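Local coordinates for synaptotagmin-4 (Rattus norvegicus, PDB 1W15), which takes part in the mobility of neuronal dense core vesicles by interacting with the kinesin KIF1A, and in dendrite formation by melanocytes, at residues G17-S22 against F102-S107; Q26-T31 against F139-I144; N30-V35 against V57-A62; E93-I98 against E135-P140; L119-T124 against G130-E135. One frame throughout, in Å; residues are numbered along the deposited sequence. Where two conformers were deposited one is given.

Overall arrangement
All five contacts lie in the C2B domain, a sandwich of two four-stranded antiparallel sheets. Contacts 1 and 3, with centres about 15 Å apart, join the two sheets through the core, and Phe102 of contact 1 packs on Val34 of contact 3. Contacts 4 and 5 share helix 128-138, their centres about 9 Å apart, and Trp133 of contact 5 reaches Leu32 of contact 3. Contact 2 sits at the end of the domain, with its centre about 8 Å from that of contact 4, beside the calcium ion held by Glu93. A different calcium ion binds to Asp106 and Ser107 in contact 1, whose centre is about 23 Å from that of contact 2.

Contact 1: G17-S22 against F102-S107. With CA (calcium ion), chain B.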
# COMPACT_ATOMS: atom_id res chain seq x y z
N GLY A 17 10.56 20.83 1.77
CA GLY A 17 9.95 19.59 2.20
C GLY A 17 10.38 18.37 1.41
O GLY A 17 11.28 18.41 0.57
N GLU A 18 9.74 17.25 1.74
CA GLU A 18 10.10 15.94 1.17
C GLU A 18 8.86 15.17 0.78
O GLU A 18 7.79 15.36 1.36
CB GLU A 18 10.80 15.08 2.22
CG GLU A 18 12.18 15.51 2.65
CD GLU A 18 12.67 14.63 3.79
OE1 GLU A 18 12.98 13.46 3.55
OE2 GLU A 18 12.73 15.13 4.91
N LEU A 19 9.02 14.24 -0.16
CA LEU A 19 7.91 13.48 -0.72
C LEU A 19 8.33 12.03 -0.83
O LEU A 19 9.45 11.72 -1.29
CB LEU A 19 7.53 13.99 -2.12
CG LEU A 19 6.28 13.32 -2.74
CD1 LEU A 19 5.02 13.71 -1.96
CD2 LEU A 19 6.11 13.67 -4.26
N LEU A 20 7.49 11.16 -0.29
CA LEU A 20 7.79 9.71 -0.28
C LEU A 20 6.96 9.06 -1.40
O LEU A 20 5.70 9.20 -1.42
CB LEU A 20 7.40 9.13 1.09
CG LEU A 20 7.53 7.61 1.23
CD1 LEU A 20 9.00 7.15 1.11
CD2 LEU A 20 6.92 7.20 2.63
N VAL A 21 7.64 8.37 -2.32
CA VAL A 21 6.92 7.81 -3.48
C VAL A 21 7.44 6.39 -3.71
O VAL A 21 8.56 6.08 -3.29
CB VAL A 21 7.05 8.64 -4.79
CG1 VAL A 21 6.36 10.04 -4.64
CG2 VAL A 21 8.54 8.76 -5.26
N SER A 22 6.59 5.52 -4.25
CA SER A 22 7.04 4.15 -4.56
C SER A 22 6.67 3.87 -6.00
O SER A 22 5.57 4.29 -6.45
CB SER A 22 6.33 3.14 -3.62
OG SER A 22 6.78 1.83 -3.86
N PHE A 102 6.39 14.94 -10.32
CA PHE A 102 5.49 15.09 -9.17
C PHE A 102 5.48 16.56 -8.77
O PHE A 102 6.58 17.19 -8.61
CB PHE A 102 5.98 14.29 -7.97
CG PHE A 102 6.08 12.82 -8.21
CD1 PHE A 102 7.26 12.27 -8.75
CD2 PHE A 102 5.01 11.97 -7.85
CE1 PHE A 102 7.35 10.90 -8.97
CE2 PHE A 102 5.11 10.58 -8.07
CZ PHE A 102 6.26 10.06 -8.61
N LEU A 103 4.28 17.11 -8.60
CA LEU A 103 4.09 18.48 -8.16
C LEU A 103 3.25 18.46 -6.90
O LEU A 103 2.14 17.93 -6.90
CB LEU A 103 3.37 19.30 -9.26
CG LEU A 103 4.13 19.16 -10.61
CD1 LEU A 103 3.18 19.12 -11.73
CD2 LEU A 103 5.21 20.21 -10.73
N VAL A 104 3.80 19.02 -5.82
CA VAL A 104 3.06 19.24 -4.60
C VAL A 104 2.52 20.70 -4.66
O VAL A 104 3.32 21.64 -4.77
CB VAL A 104 3.94 19.02 -3.34
CG1 VAL A 104 3.07 19.21 -2.07
CG2 VAL A 104 4.66 17.59 -3.36
N LEU A 105 1.20 20.82 -4.62
CA LEU A 105 0.48 22.08 -4.84
C LEU A 105 -0.37 22.36 -3.64
O LEU A 105 -0.81 21.44 -2.95
CB LEU A 105 -0.43 21.93 -6.07
CG LEU A 105 0.37 21.71 -7.38
CD1 LEU A 105 -0.09 20.49 -8.14
CD2 LEU A 105 0.12 23.00 -8.16
N ASP A 106 -0.64 23.65 -3.42
CA ASP A 106 -1.49 24.05 -2.32
C ASP A 106 -2.84 24.39 -2.93
O ASP A 106 -2.93 25.28 -3.81
CB ASP A 106 -0.86 25.27 -1.65
CG ASP A 106 -1.72 25.87 -0.59
OD1 ASP A 106 -2.46 25.17 0.12
OD2 ASP A 106 -1.73 27.08 -0.41
N SER A 107 -3.88 23.67 -2.51
CA SER A 107 -5.22 23.95 -3.00
C SER A 107 -5.75 25.22 -2.37
O SER A 107 -5.81 25.35 -1.14
CB SER A 107 -6.11 22.75 -2.72
OG SER A 107 -7.45 23.09 -2.98
CA CA B . -4.58 26.62 0.86
O HOH W 1 -5.28 28.77 2.43
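The Phe102 ring carries Val21 over one face and Leu19 against it at an oblique angle. Val21 CG1 makes a CH-pi contact 4.0 Å from the ring centroid and 24° off the ring normal, displaced toward the CE2 side of the rim. Around the same ring, Val34 comes close to CE2 and Leu121 to CE1. Leu19 lies roughly perpendicular to Phe102: its CG is anti to the backbone N (chi1 -176°), which carries CD2 across to Phe102 CB at 3.8 Å, while CD1 lies 4.1 Å from Val104 CG2. Leu19 and Val104 run alongside each other, pointing opposite ways, and Leu150 touches both. The strand segments 18-22 and 102-106 belong to opposing sheets of the C2 sandwich, with their axes 9.5 Å apart and the directions at 128°.

Beyond this hydrocarbon layer, 102-107 runs out to a calcium ion. Asp106 OD1 binds it at 2.7 Å, with OD2 farther off, and Ser107 contributes its carbonyl O at the same distance; Asp52, Glu108 and a water are the other ligands. These bonds are long for calcium, which would suit a weakly held ion, in keeping with a synaptotagmin that does not bind calcium. Dispersion and exclusion of water therefore join the two segments, whereas the metal chemistry lies at the end of 102-107, away from the touching side chains.

Contact 2: Q26-T31 against F139-I144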
# COMPACT_ATOMS: atom_id res chain seq x y z
N GLN A 26 6.35 -2.84 -14.41
CA GLN A 26 5.85 -4.14 -14.85
C GLN A 26 6.40 -4.31 -16.31
O GLN A 26 5.66 -4.10 -17.27
CB GLN A 26 4.26 -4.21 -14.66
CG GLN A 26 3.64 -3.60 -13.39
CD GLN A 26 2.34 -4.20 -12.84
OE1 GLN A 26 1.85 -3.75 -11.80
NE2 GLN A 26 1.64 -5.21 -13.36
N SER A 27 7.69 -4.69 -16.42
CA SER A 27 8.35 -4.71 -17.74
C SER A 27 7.68 -5.55 -18.84
O SER A 27 7.69 -5.16 -20.02
CB SER A 27 9.85 -5.09 -17.64
OG SER A 27 10.04 -6.47 -17.38
N THR A 28 7.12 -6.71 -18.47
CA THR A 28 6.47 -7.59 -19.48
C THR A 28 5.10 -7.06 -19.92
O THR A 28 4.57 -7.50 -20.94
CB THR A 28 6.29 -9.04 -18.98
OG1 THR A 28 5.41 -9.06 -17.84
CG2 THR A 28 7.58 -9.61 -18.47
N THR A 29 4.53 -6.13 -19.16
CA THR A 29 3.20 -5.57 -19.56
C THR A 29 3.16 -4.06 -19.84
O THR A 29 2.10 -3.50 -20.06
CB THR A 29 2.13 -5.88 -18.59
OG1 THR A 29 2.50 -5.34 -17.30
CG2 THR A 29 1.98 -7.39 -18.44
N ASN A 30 4.32 -3.42 -19.85
CA ASN A 30 4.38 -1.99 -20.15
C ASN A 30 3.41 -1.18 -19.29
O ASN A 30 2.62 -0.40 -19.83
CB ASN A 30 4.05 -1.79 -21.62
CG ASN A 30 4.75 -2.79 -22.49
OD1 ASN A 30 6.01 -2.90 -22.46
ND2 ASN A 30 3.96 -3.56 -23.24
N THR A 31 3.41 -1.41 -17.99
CA THR A 31 2.68 -0.49 -17.08
C THR A 31 3.66 -0.08 -16.02
O THR A 31 4.65 -0.77 -15.77
CB THR A 31 1.41 -1.07 -16.39
OG1 THR A 31 1.70 -2.36 -15.89
CG2 THR A 31 0.19 -1.25 -17.36
N PHE A 139 15.35 -3.21 -11.54
CA PHE A 139 14.57 -4.20 -10.83
C PHE A 139 13.10 -4.21 -11.24
O PHE A 139 12.21 -3.85 -10.40
CB PHE A 139 14.69 -3.98 -9.32
CG PHE A 139 16.09 -4.22 -8.76
CD1 PHE A 139 17.03 -3.20 -8.71
CD2 PHE A 139 16.45 -5.48 -8.28
CE1 PHE A 139 18.32 -3.41 -8.16
CE2 PHE A 139 17.75 -5.71 -7.77
CZ PHE A 139 18.67 -4.68 -7.69
N PRO A 140 12.80 -4.61 -12.48
CA PRO A 140 11.41 -4.62 -12.92
C PRO A 140 10.61 -5.57 -12.03
O PRO A 140 11.19 -6.53 -11.49
CB PRO A 140 11.48 -5.05 -14.38
CG PRO A 140 12.84 -5.74 -14.51
CD PRO A 140 13.72 -5.07 -13.55
N ARG A 141 9.34 -5.21 -11.76
CA ARG A 141 8.41 -5.96 -10.89
C ARG A 141 8.67 -5.81 -9.40
O ARG A 141 7.94 -6.41 -8.60
CB ARG A 141 8.30 -7.47 -11.27
CG ARG A 141 7.58 -7.71 -12.58
CD ARG A 141 7.71 -9.19 -13.18
NE ARG A 141 9.13 -9.48 -13.41
CZ ARG A 141 9.82 -9.04 -14.44
NH1 ARG A 141 9.24 -8.34 -15.39
NH2 ARG A 141 11.11 -9.25 -14.49
N ARG A 142 9.69 -5.05 -8.99
CA ARG A 142 9.86 -4.79 -7.57
C ARG A 142 9.31 -3.38 -7.26
O ARG A 142 9.49 -2.47 -8.03
CB ARG A 142 11.32 -4.81 -7.12
CG ARG A 142 11.98 -6.22 -7.25
CD ARG A 142 11.04 -7.47 -7.01
NE ARG A 142 11.73 -8.70 -7.42
CZ ARG A 142 11.59 -9.33 -8.60
NH1 ARG A 142 10.75 -8.92 -9.52
NH2 ARG A 142 12.31 -10.42 -8.86
N GLN A 143 8.48 -3.25 -6.24
CA GLN A 143 8.03 -1.90 -5.86
C GLN A 143 9.15 -1.35 -5.03
O GLN A 143 9.66 -2.04 -4.16
CB GLN A 143 6.77 -1.95 -5.02
CG GLN A 143 5.54 -1.58 -5.77
CD GLN A 143 5.08 -0.18 -5.46
OE1 GLN A 143 5.64 0.78 -5.96
NE2 GLN A 143 4.00 -0.07 -4.66
N ILE A 144 9.59 -0.14 -5.35
CA ILE A 144 10.67 0.46 -4.59
C ILE A 144 10.18 1.84 -4.11
O ILE A 144 9.62 2.58 -4.92
CB ILE A 144 11.92 0.65 -5.46
CG1 ILE A 144 12.36 -0.69 -6.11
CG2 ILE A 144 13.08 1.30 -4.65
CD1 ILE A 144 13.24 -0.47 -7.37
O HOH W 2 6.16 -7.38 -15.70
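Ser27 is the first residue along Gln26-Thr31 to meet the other loop, and it does so with both parts of its side chain. Its CB lies against Pro140 CB, and its OG accepts a hydrogen bond from Arg141 NH1 at 2.8 Å. The bond is bent, at 144°, although the oxygen is close to the guanidinium plane, only 15° out of it. A chi1 of 74° sets OG between the backbone N and the carbonyl carbon, which turns it to NH1. Thr28 adds a lighter touch, CG2 lying 3.7 Å from the same NH1, as its side chain stands athwart the arginine. The backbone N of Thr28 also donates to a water, and that water accepts a second bond, 3.2 Å long, from Arg141 NH1 at the guanidinium edge. NH1 thus links to two successive residues, once directly and once through solvent. The arginine reaches them with its chain bent at chi3.

Thr29 turns the chain back, its N bonding to Gln26 O at 3.0 Å, and Asn30 follows with positive phi. Thr31 O then accepts from Gln26 N. On the other side, Arg142 N bonds to Phe139 O at 3.1 Å across a type II turn, in which Arg141 has the positive phi. Arg141 also packs on Phe139 of a neighbouring subunit. The contact therefore joins two turns at one end of the C2 sandwich: the hairpin between strands 18-26 and 31-40, with a G1 beta bulge at Asn30 and Thr31, and the type II turn that follows helix 128-138.

Contact 3: N30-V35 against V57-A62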
# COMPACT_ATOMS: atom_id res chain seq x y z
N ASN A 30 4.32 -3.42 -19.85
CA ASN A 30 4.38 -1.99 -20.15
C ASN A 30 3.41 -1.18 -19.29
O ASN A 30 2.62 -0.40 -19.83
CB ASN A 30 4.05 -1.79 -21.62
CG ASN A 30 4.75 -2.79 -22.49
OD1 ASN A 30 6.01 -2.90 -22.46
ND2 ASN A 30 3.96 -3.56 -23.24
N THR A 31 3.41 -1.41 -17.99
CA THR A 31 2.68 -0.49 -17.08
C THR A 31 3.66 -0.08 -16.02
O THR A 31 4.65 -0.77 -15.77
CB THR A 31 1.41 -1.07 -16.39
OG1 THR A 31 1.70 -2.36 -15.89
CG2 THR A 31 0.19 -1.25 -17.36
N LEU A 32 3.39 1.07 -15.41
CA LEU A 32 4.26 1.55 -14.35
C LEU A 32 3.29 1.93 -13.26
O LEU A 32 2.36 2.71 -13.51
CB LEU A 32 5.01 2.80 -14.82
CG LEU A 32 5.87 3.55 -13.80
CD1 LEU A 32 7.16 2.75 -13.36
CD2 LEU A 32 6.24 4.93 -14.42
N THR A 33 3.50 1.41 -12.06
CA THR A 33 2.60 1.80 -10.98
C THR A 33 3.34 2.79 -10.09
O THR A 33 4.52 2.63 -9.79
CB THR A 33 2.08 0.57 -10.22
OG1 THR A 33 3.07 0.09 -9.32
CG2 THR A 33 1.89 -0.59 -11.23
N VAL A 34 2.64 3.86 -9.71
CA VAL A 34 3.27 4.94 -8.97
C VAL A 34 2.37 5.18 -7.75
O VAL A 34 1.16 5.41 -7.90
CB VAL A 34 3.32 6.25 -9.83
CG1 VAL A 34 3.83 7.43 -9.00
CG2 VAL A 34 4.20 6.09 -11.15
N VAL A 35 2.97 5.16 -6.57
CA VAL A 35 2.21 5.42 -5.35
C VAL A 35 2.74 6.72 -4.76
O VAL A 35 3.93 6.87 -4.44
CB VAL A 35 2.36 4.29 -4.27
CG1 VAL A 35 1.39 4.55 -3.07
CG2 VAL A 35 2.11 2.91 -4.93
N VAL A 57 0.69 14.28 -10.73
CA VAL A 57 1.69 13.39 -11.29
C VAL A 57 1.56 13.44 -12.83
O VAL A 57 0.51 13.07 -13.37
CB VAL A 57 1.55 11.94 -10.78
CG1 VAL A 57 2.76 11.07 -11.28
CG2 VAL A 57 1.46 11.87 -9.23
N ASN A 58 2.60 13.89 -13.53
CA ASN A 58 2.58 13.95 -15.00
C ASN A 58 3.55 12.91 -15.53
O ASN A 58 4.65 12.81 -15.02
CB ASN A 58 2.99 15.36 -15.49
CG ASN A 58 1.96 16.42 -15.15
OD1 ASN A 58 0.77 16.16 -15.26
ND2 ASN A 58 2.41 17.63 -14.73
N LEU A 59 3.17 12.20 -16.59
CA LEU A 59 4.04 11.20 -17.21
C LEU A 59 4.42 11.73 -18.59
O LEU A 59 3.54 12.17 -19.33
CB LEU A 59 3.24 9.91 -17.40
CG LEU A 59 4.03 8.73 -17.97
CD1 LEU A 59 4.95 8.17 -16.91
CD2 LEU A 59 3.10 7.65 -18.48
N TYR A 60 5.72 11.71 -18.90
CA TYR A 60 6.25 12.27 -20.17
C TYR A 60 6.90 11.15 -20.94
O TYR A 60 7.64 10.35 -20.36
CB TYR A 60 7.32 13.29 -19.88
CG TYR A 60 6.73 14.53 -19.24
CD1 TYR A 60 6.13 15.53 -20.05
CD2 TYR A 60 6.72 14.69 -17.85
CE1 TYR A 60 5.53 16.68 -19.48
CE2 TYR A 60 6.15 15.84 -17.28
CZ TYR A 60 5.55 16.82 -18.10
OH TYR A 60 4.98 17.95 -17.51
N HIS A 61 6.65 11.14 -22.24
CA HIS A 61 7.45 10.32 -23.19
C HIS A 61 8.30 11.28 -24.03
O HIS A 61 7.77 12.02 -24.85
CB HIS A 61 6.51 9.51 -24.05
CG HIS A 61 7.21 8.52 -24.93
ND1 HIS A 61 6.55 7.83 -25.94
CD2 HIS A 61 8.49 8.10 -24.97
CE1 HIS A 61 7.41 7.04 -26.55
NE2 HIS A 61 8.59 7.18 -25.98
N ALA A 62 9.60 11.28 -23.77
CA ALA A 62 10.47 12.34 -24.24
C ALA A 62 9.92 13.65 -23.64
O ALA A 62 9.87 13.80 -22.39
CB ALA A 62 10.51 12.37 -25.79
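Leu32 and Leu59 lean toward each other from opposing sheets, and their branch ends meet where Leu32 CD2 comes within 4.3 Å of Leu59 CD1. Both leucines place CG anti to the backbone N (chi1 174° and -176°), a shared conformation that extends them toward each other from opposite sides, at a slant and with their ends offset. Two residues along each strand, Val34 and Val57 repeat the arrangement on a smaller scale, with a single methyl from each, CG1 against CG1 at 4.4 Å. The pairs follow opposite sequence order, 32 with 59 and 34 with 57, because the two segments run in roughly opposite directions. The paired CA atoms are 10.1 Å and 8.9 Å apart, respectively.

The contacts are light, one methyl pair each, and other side chains complete the layer: Phe102 packs on both Val34 and Val57, Ile98 on Leu59, and Trp133 on Leu32. On the outer face of 57-62, Asn58 ND2 and Tyr60 OH both bond to the same oxygen, Glu101 OE1. Strand 31-40 belongs to one four-stranded sheet and strand 53-61 to the other, and this facing of aliphatic residues across the interior is the core of the C2 beta sandwich.

Contact 4: E93-I98 against E135-P140; sequences ESLEEI and EICDFP. With CA (calcium ion), chain C.
Leu95 carbonyl O, on the residue whose side chain packs against Ile136 and Cys137, receives two N-H groups. Ile98 N donates at 3.1 Å and closes a type I turn from Leu95 to Ile98; the indole NE1 of Trp133 adds a weak bond. The loop is thereby held from within and tied to the helix that it covers.

Across the gap the touching is apolar. Leu95 CB lies 3.7 Å from Cys137 SG, which is placed anti to its own carbonyl carbon (chi1 -63°), a rotation that brings the sulfur against the leucine, near both CB and CD2. The other end of the leucine reaches deeper: CD2 comes to Ile136 CG2 at 3.8 Å, the two side chains crossing at about a right angle. Tyr25 touches both Leu95 and Ile136 and extends this layer into strand 18-26. At the C-terminal end of the helix, Phe139 N bonds to Glu135 O at 2.8 Å.

Before the turn, Glu93 gives its carbonyl O to a calcium ion at 2.5 Å, with two waters as its other ligands. No carboxylate is among its ligands in the model, and it sits at the loop surface. Between loop and helix the chemistry is thus divided: hydrocarbon and sulfur carry the inner packing, while the backbone carbonyls hold the turn and bind the ion.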
# COMPACT_ATOMS: atom_id res chain seq x y z
N GLU A 93 8.66 0.10 -25.30
CA GLU A 93 9.15 -1.16 -24.78
C GLU A 93 10.10 -1.03 -23.59
O GLU A 93 10.52 -2.03 -23.02
CB GLU A 93 9.80 -1.98 -25.91
CG GLU A 93 8.76 -2.64 -26.83
CD GLU A 93 7.51 -3.13 -26.07
OE1 GLU A 93 7.58 -4.18 -25.37
OE2 GLU A 93 6.44 -2.45 -26.17
N SER A 94 10.44 0.20 -23.22
CA SER A 94 11.27 0.43 -22.06
C SER A 94 10.96 1.80 -21.47
O SER A 94 10.19 2.57 -22.06
CB SER A 94 12.73 0.38 -22.45
OG SER A 94 13.08 1.52 -23.22
N LEU A 95 11.61 2.10 -20.34
CA LEU A 95 11.49 3.37 -19.64
C LEU A 95 12.58 4.41 -20.02
O LEU A 95 12.71 5.46 -19.37
CB LEU A 95 11.59 3.07 -18.16
CG LEU A 95 10.33 2.95 -17.30
CD1 LEU A 95 8.95 2.71 -18.00
CD2 LEU A 95 10.56 2.14 -16.08
N GLU A 96 13.38 4.08 -21.03
CA GLU A 96 14.50 4.92 -21.43
C GLU A 96 14.14 6.41 -21.63
O GLU A 96 14.87 7.28 -21.14
CB GLU A 96 15.22 4.35 -22.67
CG GLU A 96 14.61 4.77 -24.02
CD GLU A 96 15.42 4.36 -25.25
OE1 GLU A 96 15.89 3.19 -25.31
OE2 GLU A 96 15.56 5.19 -26.19
N GLU A 97 13.03 6.67 -22.34
CA GLU A 97 12.56 8.06 -22.60
C GLU A 97 11.35 8.48 -21.77
O GLU A 97 10.70 9.50 -22.05
CB GLU A 97 12.24 8.22 -24.09
CG GLU A 97 13.50 8.22 -24.94
CD GLU A 97 13.23 8.31 -26.43
OE1 GLU A 97 13.06 9.45 -26.94
OE2 GLU A 97 13.19 7.25 -27.09
N ILE A 98 11.06 7.71 -20.74
CA ILE A 98 9.91 8.02 -19.90
C ILE A 98 10.39 8.79 -18.68
O ILE A 98 11.42 8.46 -18.11
CB ILE A 98 9.23 6.68 -19.48
CG1 ILE A 98 8.67 5.96 -20.71
CG2 ILE A 98 8.16 6.88 -18.39
CD1 ILE A 98 7.50 6.66 -21.40
N GLU A 135 17.05 2.30 -10.34
CA GLU A 135 16.74 1.12 -9.53
C GLU A 135 15.45 0.47 -10.08
O GLU A 135 15.40 -0.76 -10.25
CB GLU A 135 16.63 1.50 -8.05
CG GLU A 135 16.81 0.31 -7.10
CD GLU A 135 16.80 0.71 -5.62
OE1 GLU A 135 17.09 1.88 -5.31
OE2 GLU A 135 16.53 -0.18 -4.77
N ILE A 136 14.45 1.32 -10.39
CA ILE A 136 13.17 0.99 -11.07
C ILE A 136 13.35 0.20 -12.41
O ILE A 136 12.60 -0.83 -12.70
CB ILE A 136 12.35 2.31 -11.32
CG1 ILE A 136 11.74 2.86 -10.01
CG2 ILE A 136 11.27 2.13 -12.38
CD1 ILE A 136 11.52 4.39 -10.04
N CYS A 137 14.33 0.66 -13.20
CA CYS A 137 14.70 0.01 -14.45
C CYS A 137 15.56 -1.22 -14.21
O CYS A 137 15.47 -2.21 -14.96
CB CYS A 137 15.44 0.99 -15.33
SG CYS A 137 14.42 2.40 -15.81
N ASP A 138 16.40 -1.19 -13.19
CA ASP A 138 17.25 -2.36 -12.88
C ASP A 138 16.47 -3.52 -12.24
O ASP A 138 16.89 -4.68 -12.36
CB ASP A 138 18.45 -2.00 -11.99
CG ASP A 138 19.53 -1.20 -12.72
OD1 ASP A 138 19.51 -1.09 -13.98
OD2 ASP A 138 20.39 -0.59 -12.09
N PHE A 139 15.35 -3.21 -11.54
CA PHE A 139 14.57 -4.20 -10.83
C PHE A 139 13.10 -4.21 -11.24
O PHE A 139 12.21 -3.85 -10.40
CB PHE A 139 14.69 -3.98 -9.32
CG PHE A 139 16.09 -4.22 -8.76
CD1 PHE A 139 17.03 -3.20 -8.71
CD2 PHE A 139 16.45 -5.48 -8.28
CE1 PHE A 139 18.32 -3.41 -8.16
CE2 PHE A 139 17.75 -5.71 -7.77
CZ PHE A 139 18.67 -4.68 -7.69
N PRO A 140 12.80 -4.61 -12.48
CA PRO A 140 11.41 -4.62 -12.92
C PRO A 140 10.61 -5.57 -12.03
O PRO A 140 11.19 -6.53 -11.49
CB PRO A 140 11.48 -5.05 -14.38
CG PRO A 140 12.84 -5.74 -14.51
CD PRO A 140 13.72 -5.07 -13.55
CA CA C . 11.34 -4.36 -22.59
O HOH W 3 13.21 -3.52 -22.22
O HOH W 4 9.27 -4.01 -21.60

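Contact 5: L119-T124 against G130-E135; sequences LVLGAT and GGHWKE
Trp133, Leu121 and Gly122 carry most of this contact, in which helix 128-138 of the C2B domain folds back on the end of strand 114-121, at the side of the C2 beta sandwich. The indole lies flat on the backbone. Gly122 CA makes a CH-pi contact 3.6 Å from the centroid of the five-membered ring and 10° off its normal, while Gly122 C comes to CD1 at 3.4 Å. Trp133 has CG anti to its backbone N (chi1 -160°), which swings the ring from the helix over the strand end. The buried N-H of Gly122 has no partner in the model. Ala123 CB touches the same ring more loosely at CD1.

Leu121 works on two neighbouring helix residues. Its CB rests 3.8 Å from Trp133 CE3, on the six-membered ring of the indole, and its CD1 extends to His132. The inner flank of the helix is also covered by Leu23, which touches Leu121, His132 and Trp133. The His132 imidazole is fixed by both nitrogens, ND1 bonding to His148 and NE2 to Ile144 O, and Leu121 CD1 meets that ring obliquely, 3.8 Å from His132 ND1.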
# COMPACT_ATOMS: atom_id res chain seq x y z
N LEU A 119 9.38 17.33 -8.02
CA LEU A 119 10.30 16.19 -8.03
C LEU A 119 10.21 15.53 -9.40
O LEU A 119 9.09 15.26 -9.88
CB LEU A 119 9.91 15.19 -6.93
CG LEU A 119 10.61 13.81 -7.03
CD1 LEU A 119 12.17 13.98 -6.81
CD2 LEU A 119 9.96 12.77 -6.15
N VAL A 120 11.35 15.30 -10.03
CA VAL A 120 11.36 14.60 -11.31
C VAL A 120 12.16 13.29 -11.23
O VAL A 120 13.28 13.29 -10.73
CB VAL A 120 11.90 15.48 -12.44
CG1 VAL A 120 12.06 14.71 -13.75
CG2 VAL A 120 10.97 16.68 -12.66
N LEU A 121 11.61 12.20 -11.77
CA LEU A 121 12.37 10.95 -11.87
C LEU A 121 12.48 10.60 -13.33
O LEU A 121 11.48 10.63 -14.04
CB LEU A 121 11.68 9.81 -11.15
CG LEU A 121 11.19 9.86 -9.69
CD1 LEU A 121 10.89 8.45 -9.18
CD2 LEU A 121 12.03 10.63 -8.69
N GLY A 122 13.68 10.25 -13.79
CA GLY A 122 13.88 9.94 -15.20
C GLY A 122 15.33 9.62 -15.44
O GLY A 122 16.14 9.74 -14.51
N ALA A 123 15.67 9.23 -16.67
CA ALA A 123 17.00 8.66 -16.91
C ALA A 123 18.09 9.73 -16.78
O ALA A 123 19.21 9.42 -16.38
CB ALA A 123 17.08 7.96 -18.24
N THR A 124 17.74 10.98 -17.08
CA THR A 124 18.70 12.06 -16.99
C THR A 124 18.47 12.96 -15.79
O THR A 124 19.14 13.99 -15.68
CB THR A 124 18.69 12.91 -18.27
OG1 THR A 124 17.39 13.52 -18.42
CG2 THR A 124 18.88 12.04 -19.52
N GLY A 130 17.17 10.58 -10.40
CA GLY A 130 18.09 9.69 -11.12
C GLY A 130 18.32 8.28 -10.56
O GLY A 130 18.17 7.28 -11.27
N GLY A 131 18.72 8.19 -9.28
CA GLY A 131 19.06 6.87 -8.70
C GLY A 131 17.82 6.00 -8.48
O GLY A 131 17.85 4.77 -8.61
N HIS A 132 16.71 6.64 -8.13
CA HIS A 132 15.46 5.93 -7.90
C HIS A 132 15.00 5.33 -9.24
O HIS A 132 14.66 4.17 -9.32
CB HIS A 132 14.40 6.88 -7.30
CG HIS A 132 13.20 6.16 -6.73
ND1 HIS A 132 12.21 6.81 -6.00
CD2 HIS A 132 12.81 4.86 -6.81
CE1 HIS A 132 11.28 5.94 -5.64
NE2 HIS A 132 11.63 4.74 -6.11
N TRP A 133 15.04 6.16 -10.30
CA TRP A 133 14.69 5.66 -11.65
C TRP A 133 15.60 4.52 -12.14
O TRP A 133 15.13 3.56 -12.74
CB TRP A 133 14.77 6.79 -12.65
CG TRP A 133 13.99 6.53 -13.92
CD1 TRP A 133 14.51 6.30 -15.19
CD2 TRP A 133 12.57 6.47 -14.05
NE1 TRP A 133 13.48 6.16 -16.09
CE2 TRP A 133 12.28 6.25 -15.42
CE3 TRP A 133 11.50 6.61 -13.16
CZ2 TRP A 133 10.97 6.15 -15.91
CZ3 TRP A 133 10.19 6.52 -13.65
CH2 TRP A 133 9.94 6.29 -15.02
N LYS A 134 16.90 4.64 -11.91
CA LYS A 134 17.84 3.55 -12.27
C LYS A 134 17.44 2.21 -11.61
O LYS A 134 17.50 1.12 -12.23
CB LYS A 134 19.27 3.94 -11.93
CG LYS A 134 20.24 2.78 -12.19
CD LYS A 134 21.68 3.17 -12.35
CE LYS A 134 22.60 1.93 -12.19
NZ LYS A 134 22.39 0.80 -13.22
N GLU A 135 17.05 2.30 -10.34
CA GLU A 135 16.74 1.12 -9.53
C GLU A 135 15.45 0.47 -10.08
O GLU A 135 15.40 -0.76 -10.25
CB GLU A 135 16.63 1.50 -8.05
CG GLU A 135 16.81 0.31 -7.10
CD GLU A 135 16.80 0.71 -5.62
OE1 GLU A 135 17.09 1.88 -5.31
OE2 GLU A 135 16.53 -0.18 -4.77